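Local atomic coordinates of GCN5-related N-acetyltransferase (Anabaena variabilis, PDB entry 2OZG), a protein that binds coenzyme A and, as a GCN5-related N-acetyltransferase, probably transfers acetyl groups to amines, perhaps those of aminoglycosides. Residues 75-80 with 112-117; 68-73 with 180-185; 343-348 with 369-374; 311-316 with 323-328. All coordinates share one frame; numbering follows the deposited sequence. Where two conformers were deposited one is given.

Contact 1. Residues 75-80 with 112-117. With ACT (acetate ion), chain B.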
# COMPACT_ATOMS: atom_id res chain seq x y z
N GLN A 75 -0.89 44.50 13.41
CA GLN A 75 -1.81 45.51 12.92
C GLN A 75 -2.68 44.85 11.88
O GLN A 75 -2.23 43.99 11.14
CB GLN A 75 -1.03 46.63 12.27
CG GLN A 75 -0.13 47.42 13.23
CD GLN A 75 -0.90 48.12 14.32
OE1 GLN A 75 -1.91 48.80 14.07
NE2 GLN A 75 -0.45 47.95 15.54
N ARG A 76 -3.95 45.23 11.84
CA ARG A 76 -4.83 44.67 10.86
C ARG A 76 -4.66 45.45 9.54
O ARG A 76 -4.92 46.64 9.50
CB ARG A 76 -6.27 44.81 11.28
CG ARG A 76 -7.24 44.14 10.35
CD ARG A 76 -8.61 44.78 10.58
NE ARG A 76 -9.67 44.21 9.75
CZ ARG A 76 -10.05 44.67 8.56
NH1 ARG A 76 -9.52 45.75 8.02
NH2 ARG A 76 -11.05 44.07 7.94
N VAL A 77 -4.27 44.75 8.48
CA VAL A 77 -4.15 45.35 7.19
C VAL A 77 -5.35 44.88 6.35
O VAL A 77 -5.59 43.67 6.28
CB VAL A 77 -2.89 44.84 6.51
CG1 VAL A 77 -2.66 45.52 5.20
CG2 VAL A 77 -1.67 45.02 7.46
N PRO A 78 -6.14 45.81 5.79
CA PRO A 78 -7.23 45.37 4.91
C PRO A 78 -6.70 44.46 3.81
O PRO A 78 -5.65 44.74 3.23
CB PRO A 78 -7.77 46.66 4.32
CG PRO A 78 -7.41 47.73 5.30
CD PRO A 78 -6.11 47.28 5.89
N MSE A 79 -7.42 43.39 3.55
CA MSE A 79 -6.97 42.33 2.64
C MSE A 79 -8.11 41.76 1.89
O MSE A 79 -9.19 41.55 2.47
CB MSE A 79 -6.35 41.23 3.49
CG MSE A 79 -5.53 40.15 2.80
SE MSE A 79 -6.67 38.71 2.26
CE MSE A 79 -6.39 37.64 3.73
N ALA A 80 -7.91 41.52 0.59
CA ALA A 80 -8.94 40.89 -0.23
C ALA A 80 -8.51 39.46 -0.59
O ALA A 80 -7.51 39.24 -1.29
CB ALA A 80 -9.24 41.71 -1.45
N ASP A 112 -9.06 50.59 -2.47
CA ASP A 112 -8.01 50.92 -1.52
C ASP A 112 -7.68 49.78 -0.56
O ASP A 112 -7.33 49.97 0.59
CB ASP A 112 -8.33 52.21 -0.78
CG ASP A 112 -8.43 53.40 -1.73
OD1 ASP A 112 -7.67 53.45 -2.73
OD2 ASP A 112 -9.30 54.27 -1.49
N ILE A 113 -7.78 48.57 -1.05
CA ILE A 113 -7.39 47.43 -0.25
C ILE A 113 -5.95 47.15 -0.72
O ILE A 113 -5.72 46.92 -1.89
CB ILE A 113 -8.33 46.26 -0.47
CG1 ILE A 113 -9.66 46.54 0.24
CG2 ILE A 113 -7.67 45.00 0.06
CD1 ILE A 113 -10.79 45.72 -0.29
N PRO A 114 -4.96 47.27 0.19
CA PRO A 114 -3.56 47.20 -0.20
C PRO A 114 -2.90 45.89 -0.45
O PRO A 114 -1.78 45.91 -0.99
CB PRO A 114 -2.85 47.84 0.99
CG PRO A 114 -3.68 47.48 2.13
CD PRO A 114 -5.10 47.52 1.64
N ILE A 115 -3.50 44.79 0.03
CA ILE A 115 -2.97 43.43 -0.18
C ILE A 115 -4.08 42.44 -0.51
O ILE A 115 -5.27 42.71 -0.25
CB ILE A 115 -2.17 42.90 0.99
CG1 ILE A 115 -3.01 43.01 2.25
CG2 ILE A 115 -0.87 43.73 1.21
CD1 ILE A 115 -2.43 42.22 3.41
N SER A 116 -3.70 41.34 -1.13
CA SER A 116 -4.63 40.29 -1.54
C SER A 116 -3.88 38.97 -1.35
O SER A 116 -2.69 38.90 -1.58
CB SER A 116 -5.06 40.44 -2.99
OG SER A 116 -5.93 39.38 -3.46
N VAL A 117 -4.60 37.95 -0.91
CA VAL A 117 -4.05 36.63 -0.63
C VAL A 117 -4.95 35.53 -1.26
O VAL A 117 -6.18 35.71 -1.37
CB VAL A 117 -3.97 36.43 0.90
CG1 VAL A 117 -3.66 34.92 1.31
CG2 VAL A 117 -2.95 37.37 1.49
C ACT B . -11.89 45.69 5.00
O ACT B . -11.27 46.58 5.69
OXT ACT B . -12.92 45.15 5.53
CH3 ACT B . -11.46 45.26 3.62
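Ala80 and Ser116 pair as neighbours on two parallel strands. Ala80 N donates to Ile115 O (3.0 Å), while Ala80 O takes two donors: Val117 N at 3.2 Å, above the carbonyl plane, and Ser116 OG at 2.7 Å, tilted less from it. Standing anti to its own backbone N (chi1 177°), OG lies within reach of that oxygen; serine suits the site because one short hydroxyl reaches both Ala80 O and Tyr131 OH. An alanine here would probably leave the tyrosine hydroxyl without this mate and Ala80 O with one hydrogen bond across the contact.

Apolar contacts follow. CD1 of Ile115 touches both Val77 CG1 and Met79 CG, each at 3.8 Å, and the selenium of Met79, a selenomethionine, rests on Val117 CB. Ile113 CG2 packs against Ala80 CB. Pro78 O is buried without a hydrogen-bond partner: Pro114 CD lies 3.2 Å from it, and a proline has no N-H to offer.

Arg76 pairs through NE with Asp183 in a salt bridge, and its NH1 also holds an oxygen, O, of an acetate ion, probably from the crystallisation liquor, at 3.0 Å, the ion lying at the guanidinium edge.

The two strands belong to the beta-alpha-beta unit of the GNAT fold. Its helix 96-110 sets Ile108 against Ala80, Ile113 and Ser116, while strands 58-72 and 279-290 and helix 293-299 pack around Ile115.

Contact 2. Residues 68-73 with 180-185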
# COMPACT_ATOMS: atom_id res chain seq x y z
N MSE A 68 -11.62 41.40 3.72
CA MSE A 68 -11.44 41.17 5.14
C MSE A 68 -10.17 41.83 5.63
O MSE A 68 -9.88 42.96 5.28
CB MSE A 68 -11.47 39.66 5.40
CG MSE A 68 -10.45 38.90 4.64
SE MSE A 68 -10.36 37.02 5.08
CE MSE A 68 -9.96 36.36 3.31
N GLY A 69 -9.43 41.18 6.51
CA GLY A 69 -8.20 41.73 7.01
C GLY A 69 -7.22 40.63 7.29
O GLY A 69 -7.60 39.44 7.36
N GLN A 70 -5.97 41.04 7.47
CA GLN A 70 -4.89 40.12 7.80
C GLN A 70 -3.99 40.80 8.83
O GLN A 70 -3.67 41.98 8.68
CB GLN A 70 -4.08 39.77 6.55
CG GLN A 70 -3.32 38.50 6.71
CD GLN A 70 -2.76 37.95 5.47
OE1 GLN A 70 -2.49 38.69 4.52
NE2 GLN A 70 -2.45 36.63 5.49
N TRP A 71 -3.58 40.05 9.85
CA TRP A 71 -2.74 40.61 10.91
C TRP A 71 -1.22 40.51 10.60
O TRP A 71 -0.67 39.42 10.59
CB TRP A 71 -3.09 39.96 12.23
CG TRP A 71 -4.51 40.21 12.66
CD1 TRP A 71 -5.58 39.39 12.42
CD2 TRP A 71 -5.03 41.33 13.41
NE1 TRP A 71 -6.71 39.92 12.94
CE2 TRP A 71 -6.42 41.11 13.55
CE3 TRP A 71 -4.47 42.47 13.98
CZ2 TRP A 71 -7.25 42.00 14.27
CZ3 TRP A 71 -5.29 43.36 14.62
CH2 TRP A 71 -6.65 43.12 14.78
N TRP A 72 -0.56 41.66 10.36
CA TRP A 72 0.88 41.71 10.05
C TRP A 72 1.53 42.63 11.08
O TRP A 72 1.14 43.81 11.20
CB TRP A 72 1.14 42.24 8.62
CG TRP A 72 0.58 41.34 7.51
CD1 TRP A 72 -0.57 41.53 6.75
CD2 TRP A 72 1.09 40.05 7.16
NE1 TRP A 72 -0.72 40.46 5.87
CE2 TRP A 72 0.29 39.54 6.12
CE3 TRP A 72 2.23 39.32 7.57
CZ2 TRP A 72 0.55 38.31 5.54
CZ3 TRP A 72 2.46 38.11 7.04
CH2 TRP A 72 1.63 37.60 6.03
N GLY A 73 2.49 42.10 11.81
CA GLY A 73 3.18 42.79 12.85
C GLY A 73 2.18 43.33 13.89
O GLY A 73 2.40 44.38 14.46
N GLY A 180 0.41 36.92 10.03
CA GLY A 180 -0.23 36.24 8.90
C GLY A 180 -1.68 35.79 9.08
O GLY A 180 -2.32 35.45 8.07
N TYR A 181 -2.21 35.81 10.31
CA TYR A 181 -3.55 35.33 10.59
C TYR A 181 -4.57 36.21 9.96
O TYR A 181 -4.39 37.44 9.79
CB TYR A 181 -3.87 35.21 12.12
CG TYR A 181 -4.10 33.83 12.69
CD1 TYR A 181 -3.20 32.78 12.49
CD2 TYR A 181 -5.21 33.57 13.50
CE1 TYR A 181 -3.43 31.50 13.06
CE2 TYR A 181 -5.41 32.33 14.11
CZ TYR A 181 -4.50 31.29 13.89
OH TYR A 181 -4.72 30.05 14.43
N LEU A 182 -5.67 35.58 9.62
CA LEU A 182 -6.78 36.34 9.04
C LEU A 182 -7.58 37.12 10.06
O LEU A 182 -7.66 36.71 11.20
CB LEU A 182 -7.78 35.41 8.41
CG LEU A 182 -7.34 34.57 7.21
CD1 LEU A 182 -8.56 33.80 6.63
CD2 LEU A 182 -6.67 35.43 6.17
N ASP A 183 -8.10 38.27 9.64
CA ASP A 183 -9.24 38.87 10.36
C ASP A 183 -10.33 38.32 9.45
O ASP A 183 -10.54 38.79 8.34
CB ASP A 183 -9.22 40.39 10.47
CG ASP A 183 -10.49 40.94 11.16
OD1 ASP A 183 -11.39 40.15 11.48
OD2 ASP A 183 -10.60 42.16 11.33
N ARG A 184 -10.96 37.23 9.88
CA ARG A 184 -11.86 36.48 9.03
C ARG A 184 -13.14 37.13 8.46
O ARG A 184 -13.92 37.76 9.15
CB ARG A 184 -12.35 35.26 9.80
CG ARG A 184 -11.36 34.16 10.01
CD ARG A 184 -11.88 33.14 11.04
NE ARG A 184 -10.92 32.02 11.16
CZ ARG A 184 -10.95 31.07 12.08
NH1 ARG A 184 -11.88 31.07 13.02
NH2 ARG A 184 -10.01 30.12 12.07
N HIS A 185 -13.35 36.87 7.19
CA HIS A 185 -14.58 37.21 6.52
C HIS A 185 -15.58 36.22 7.11
O HIS A 185 -15.20 35.09 7.50
CB HIS A 185 -14.45 36.97 5.00
CG HIS A 185 -15.59 37.45 4.20
ND1 HIS A 185 -16.73 36.70 3.99
CD2 HIS A 185 -15.76 38.60 3.50
CE1 HIS A 185 -17.57 37.38 3.23
NE2 HIS A 185 -17.00 38.53 2.91
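Asp183 N gives Gly69 O a 2.6 Å hydrogen bond, arriving well above the carbonyl plane, and Gly69 N donates to Asp183 O at 3.2 Å. This hydrogen-bonded pair belongs to an antiparallel ladder in which the short strand 182-183 lies beside strand 58-72, so that a strand of the later GNAT-family region pairs with one of the first. Glycine fits at Gly69, since a CB there would stand tight against Asp183 CB. Beyond the bridges, Trp71 N donates to Tyr181 O (2.7 Å), and Trp71 O receives Gly180 N where a regular pair would use Tyr181 N.

Gln70 adds a side-chain tie. With CG anti to the backbone N (chi1 -159°) and the chain extended beyond it, NE2 comes to 2.8 Å from Gly180 O, while OE1 accepts Trp72 NE1, which lies above the amide plane. Glutamine suits this buried place because its amide offers a donor and an acceptor; the two bonds probably hold its rotation, though the one from Trp72 is bent.

The indole of Trp71 has Leu182 O in plane at its edge, and its NE1 lies 3.6 Å from Asp183 CB; the carboxylate of Asp183 itself makes a salt bridge with Arg76. At the far end Met68, a selenomethionine, places SE 4.0 Å from Leu182 CD1 and CB beside the CB of His185, whose ring caps helix 186-192 through Ala187 N. Gly180, with a positive phi that suits glycine, sets its CA over one face of Trp72, 3.8 Å from the centroid of the six-membered ring and 17° off its normal.

Contact 3. Residues 343-348 with 369-374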
# COMPACT_ATOMS: atom_id res chain seq x y z
N GLY A 343 16.80 54.10 -4.11
CA GLY A 343 16.55 52.75 -4.59
C GLY A 343 17.73 51.82 -4.39
O GLY A 343 18.21 51.19 -5.33
N GLU A 344 18.14 51.70 -3.13
CA GLU A 344 19.21 50.86 -2.68
C GLU A 344 18.81 49.41 -2.64
O GLU A 344 19.67 48.55 -2.55
CB GLU A 344 19.70 51.30 -1.28
CG GLU A 344 18.62 51.28 -0.18
CD GLU A 344 19.01 51.91 1.20
OE1 GLU A 344 20.19 52.28 1.46
OE2 GLU A 344 18.08 52.05 2.03
N LEU A 345 17.51 49.14 -2.64
CA LEU A 345 17.03 47.76 -2.62
C LEU A 345 15.99 47.64 -3.68
O LEU A 345 14.92 48.25 -3.57
CB LEU A 345 16.50 47.38 -1.25
CG LEU A 345 16.05 45.92 -1.05
CD1 LEU A 345 16.03 45.57 0.42
CD2 LEU A 345 14.68 45.66 -1.63
N GLN A 346 16.31 46.87 -4.72
CA GLN A 346 15.47 46.73 -5.90
C GLN A 346 14.82 45.39 -6.00
O GLN A 346 15.48 44.36 -5.81
CB GLN A 346 16.33 46.88 -7.14
CG GLN A 346 17.28 48.08 -7.00
CD GLN A 346 18.66 47.75 -7.58
OE1 GLN A 346 19.59 47.41 -6.84
NE2 GLN A 346 18.77 47.75 -8.91
N LEU A 347 13.55 45.39 -6.35
CA LEU A 347 12.82 44.17 -6.47
C LEU A 347 11.53 44.38 -7.25
O LEU A 347 11.05 45.49 -7.44
CB LEU A 347 12.49 43.60 -5.07
CG LEU A 347 12.02 44.53 -3.97
CD1 LEU A 347 11.01 45.53 -4.35
CD2 LEU A 347 11.51 43.71 -2.79
N ASP A 348 11.01 43.27 -7.71
CA ASP A 348 9.74 43.24 -8.36
C ASP A 348 8.70 43.20 -7.26
O ASP A 348 8.99 42.77 -6.15
CB ASP A 348 9.66 41.94 -9.18
CG ASP A 348 8.37 41.84 -9.96
OD1 ASP A 348 8.22 42.65 -10.90
OD2 ASP A 348 7.53 40.96 -9.61
N GLY A 369 17.52 35.39 -5.80
CA GLY A 369 17.41 36.38 -6.84
C GLY A 369 16.16 37.22 -6.89
O GLY A 369 15.87 37.79 -7.93
N LYS A 370 15.45 37.35 -5.76
CA LYS A 370 14.21 38.13 -5.75
C LYS A 370 14.45 39.59 -5.36
O LYS A 370 13.53 40.43 -5.40
CB LYS A 370 13.23 37.52 -4.79
CG LYS A 370 13.07 36.06 -5.05
CD LYS A 370 12.81 35.75 -6.51
CE LYS A 370 12.18 34.34 -6.65
NZ LYS A 370 12.11 34.00 -8.10
N LEU A 371 15.68 39.90 -4.95
CA LEU A 371 16.02 41.27 -4.65
C LEU A 371 17.53 41.48 -4.81
O LEU A 371 18.29 40.53 -4.77
CB LEU A 371 15.52 41.70 -3.26
CG LEU A 371 16.01 41.11 -1.94
CD1 LEU A 371 17.39 41.68 -1.57
CD2 LEU A 371 15.06 41.41 -0.82
N GLN A 372 17.91 42.72 -5.09
CA GLN A 372 19.31 43.14 -5.10
C GLN A 372 19.42 44.29 -4.11
O GLN A 372 18.57 45.21 -4.09
CB GLN A 372 19.71 43.67 -6.49
CG GLN A 372 19.46 42.68 -7.59
CD GLN A 372 20.32 42.98 -8.82
OE1 GLN A 372 20.73 44.13 -9.06
NE2 GLN A 372 20.62 41.92 -9.61
N ALA A 373 20.42 44.25 -3.26
CA ALA A 373 20.63 45.32 -2.30
C ALA A 373 22.10 45.48 -1.89
O ALA A 373 22.91 44.58 -2.08
CB ALA A 373 19.80 45.06 -1.06
N THR A 374 22.40 46.66 -1.35
CA THR A 374 23.69 46.95 -0.72
C THR A 374 23.62 46.25 0.64
O THR A 374 22.53 45.92 1.13
CB THR A 374 23.87 48.46 -0.52
OG1 THR A 374 22.81 48.97 0.31
CG2 THR A 374 23.78 49.20 -1.86
O HOH W 1 22.58 51.63 0.32
O HOH W 2 11.72 40.39 -7.25
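Glu344 and Thr374 meet at one end of an antiparallel strand pair in the sterol carrier protein-like domain, where the short, weakly bonded strand 371-373 is outermost within the chain. A water donates to Glu344 OE1 and also hydrogen-bonds Thr374 OG1; both side chains have further partners, Glu344 in Lys380 and His311, Thr374 in the backbone N of Ala377, which it caps. Leu345 follows, resting CG on Ala373 CB at 3.8 Å; the small alanine leaves room for the branched leucine, and helix 375-385 packs over this face.

Gln346 points to the other face and forms the hydrogen-bonded pair with Gln372: Gln346 N to Gln372 O at 2.9 Å, and Gln372 N to Gln346 O at 3.0 Å. Their amide planes stand 85° apart, and OE1 of Gln346 lies 3.8 Å from Gln372 CB; glutamines suit this partly exposed face, where their amides can meet water. Leu347 returns to the buried face, its CB 4.0 Å from Leu371 CB.

Asp348 caps helix 349-357, and its carboxylate has a salt bridge to Lys350. Its backbone is tied across by water: one molecule accepts from Asp348 N at 3.0 Å and donates to Lys370 O at 2.6 Å.

Contact 4. Residues 311-316 with 323-328; sequences HLEVQD and QGKFIL
The imidazole of His311 carries Ile327 on one face: CG1 stands 3.9 Å above the plane over the ring centre, Ile327 CD1 lies 3.7 Å from His311 CE1, and Ile327 CG2 is equally near His311 NE2. Both ring nitrogens are used as well, ND1 by Lys342 N and NE2 by Glu309 OE1, so histidine offers a flat face for CH-pi packing and two ring nitrogens for hydrogen bonds. An alanine here would probably leave Ile327 without its ring cover and Lys342 N and Glu309 OE1 without these partners. The Phe326 ring meets Val314 obliquely, Phe326 CD1 4.0 Å from Val314 CG2, on the buried face that helix 293-299 helps to cover.

Strands 308-315 and 324-331 form a beta hairpin of the sterol carrier protein-like domain. Leu312 and Phe326 exchange two backbone hydrogen bonds, as do Val314 and Gly324, the first of these pairs including the shortest, Leu312 N to Phe326 O at 2.7 Å. Gly324 has backbone angles (phi 149°, psi -163°) at which a CB would jam against the preceding carbonyl.

Glu313 and Lys325 run side by side on the same face as His311, Glu313 OE2 4.3 Å from Lys325 NZ, beyond salt-bridge distance. Near the turn, the bend of Gln323 at chi2 (76°) turns CD toward Asp316, and OE1 accepts from Asp316 N at 2.9 Å, the donor sitting above the amide plane; the Asp316 carboxylate itself pairs with Arg289.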
# COMPACT_ATOMS: atom_id res chain seq x y z
N HIS A 311 15.47 52.53 1.31
CA HIS A 311 15.18 53.14 -0.00
C HIS A 311 14.95 52.06 -1.05
O HIS A 311 15.88 51.43 -1.55
CB HIS A 311 16.30 54.11 -0.43
CG HIS A 311 16.40 55.35 0.40
ND1 HIS A 311 16.69 56.58 -0.14
CD2 HIS A 311 16.22 55.56 1.72
CE1 HIS A 311 16.72 57.49 0.81
NE2 HIS A 311 16.42 56.90 1.96
N LEU A 312 13.69 51.86 -1.38
CA LEU A 312 13.24 50.77 -2.25
C LEU A 312 13.05 51.22 -3.68
O LEU A 312 12.77 52.42 -3.95
CB LEU A 312 11.84 50.32 -1.81
CG LEU A 312 11.62 49.75 -0.40
CD1 LEU A 312 10.14 49.79 0.01
CD2 LEU A 312 12.12 48.30 -0.39
N GLU A 313 13.21 50.27 -4.58
CA GLU A 313 12.94 50.47 -5.99
C GLU A 313 12.11 49.31 -6.45
O GLU A 313 12.57 48.19 -6.55
CB GLU A 313 14.20 50.61 -6.81
CG GLU A 313 13.91 51.18 -8.20
CD GLU A 313 15.17 51.61 -8.87
OE1 GLU A 313 16.09 50.77 -8.99
OE2 GLU A 313 15.24 52.79 -9.27
N VAL A 314 10.85 49.58 -6.76
CA VAL A 314 9.93 48.51 -7.08
C VAL A 314 9.47 48.49 -8.54
O VAL A 314 9.23 49.55 -9.11
CB VAL A 314 8.66 48.62 -6.18
CG1 VAL A 314 7.71 47.41 -6.37
CG2 VAL A 314 9.04 48.78 -4.72
N GLN A 315 9.40 47.30 -9.12
CA GLN A 315 8.84 47.12 -10.45
C GLN A 315 7.45 46.53 -10.28
O GLN A 315 7.25 45.66 -9.44
CB GLN A 315 9.66 46.18 -11.35
CG GLN A 315 8.97 45.93 -12.70
CD GLN A 315 9.76 45.11 -13.73
OE1 GLN A 315 11.00 45.12 -13.77
NE2 GLN A 315 9.02 44.41 -14.60
N ASP A 316 6.48 47.04 -11.04
CA ASP A 316 5.11 46.48 -11.08
C ASP A 316 4.62 46.76 -12.49
O ASP A 316 4.30 47.91 -12.84
CB ASP A 316 4.18 47.14 -10.07
CG ASP A 316 2.86 46.43 -9.93
OD1 ASP A 316 2.40 45.76 -10.88
OD2 ASP A 316 2.27 46.54 -8.84
N GLN A 323 5.11 51.17 -9.28
CA GLN A 323 6.37 51.09 -10.01
C GLN A 323 7.16 52.32 -9.68
O GLN A 323 6.72 53.38 -10.02
CB GLN A 323 6.05 51.10 -11.51
CG GLN A 323 7.21 51.25 -12.46
CD GLN A 323 8.02 50.01 -12.64
OE1 GLN A 323 7.51 48.93 -12.98
NE2 GLN A 323 9.32 50.17 -12.46
N GLY A 324 8.30 52.20 -9.03
CA GLY A 324 9.11 53.40 -8.77
C GLY A 324 9.91 53.32 -7.49
O GLY A 324 10.06 52.24 -6.91
N LYS A 325 10.38 54.47 -7.02
CA LYS A 325 11.20 54.51 -5.83
C LYS A 325 10.39 55.02 -4.65
O LYS A 325 9.62 55.93 -4.80
CB LYS A 325 12.41 55.38 -6.03
CG LYS A 325 13.41 54.87 -7.08
CD LYS A 325 14.41 56.00 -7.30
CE LYS A 325 15.62 55.58 -8.07
NZ LYS A 325 16.58 56.76 -8.15
N PHE A 326 10.55 54.36 -3.50
CA PHE A 326 9.84 54.66 -2.28
C PHE A 326 10.86 54.61 -1.11
O PHE A 326 11.77 53.74 -1.07
CB PHE A 326 8.72 53.60 -2.01
CG PHE A 326 7.71 53.47 -3.11
CD1 PHE A 326 7.92 52.58 -4.17
CD2 PHE A 326 6.54 54.24 -3.10
CE1 PHE A 326 7.00 52.48 -5.22
CE2 PHE A 326 5.61 54.14 -4.16
CZ PHE A 326 5.84 53.27 -5.21
N ILE A 327 10.71 55.54 -0.19
CA ILE A 327 11.46 55.50 1.05
C ILE A 327 10.51 55.00 2.15
O ILE A 327 9.48 55.62 2.41
CB ILE A 327 12.00 56.86 1.46
CG1 ILE A 327 12.82 57.45 0.31
CG2 ILE A 327 12.78 56.71 2.75
CD1 ILE A 327 13.29 58.92 0.52
N LEU A 328 10.85 53.88 2.75
CA LEU A 328 10.15 53.35 3.91
C LEU A 328 10.92 53.81 5.15
O LEU A 328 12.07 53.38 5.35
CB LEU A 328 10.21 51.83 3.87
CG LEU A 328 9.61 51.08 5.02
CD1 LEU A 328 8.14 51.43 5.19
CD2 LEU A 328 9.83 49.59 4.78

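Contacts 1 and 2 are buried and lie in the acetyltransferase part; they share the hairpin of strands 58-72 and 75-87, touching through Met79 with Met68 and through the Arg76 to Asp183 salt bridge. Contacts 3 and 4 lie farther from the chain's centre, about 26 Å from it to the centre of each, are partly exposed, and belong to one five-stranded sheet in which strands 308-315 and 345-348 are neighbours. The chemistry follows: the inner pair combines backbone bonds with apolar side chains in contact 1 and with indoles and a buried amide in contact 2, whereas the outer pair mixes leucines and a phenylalanine on the covered face with glutamines, charged groups and, in contact 3, bridging waters. Contact 1 alone is parallel.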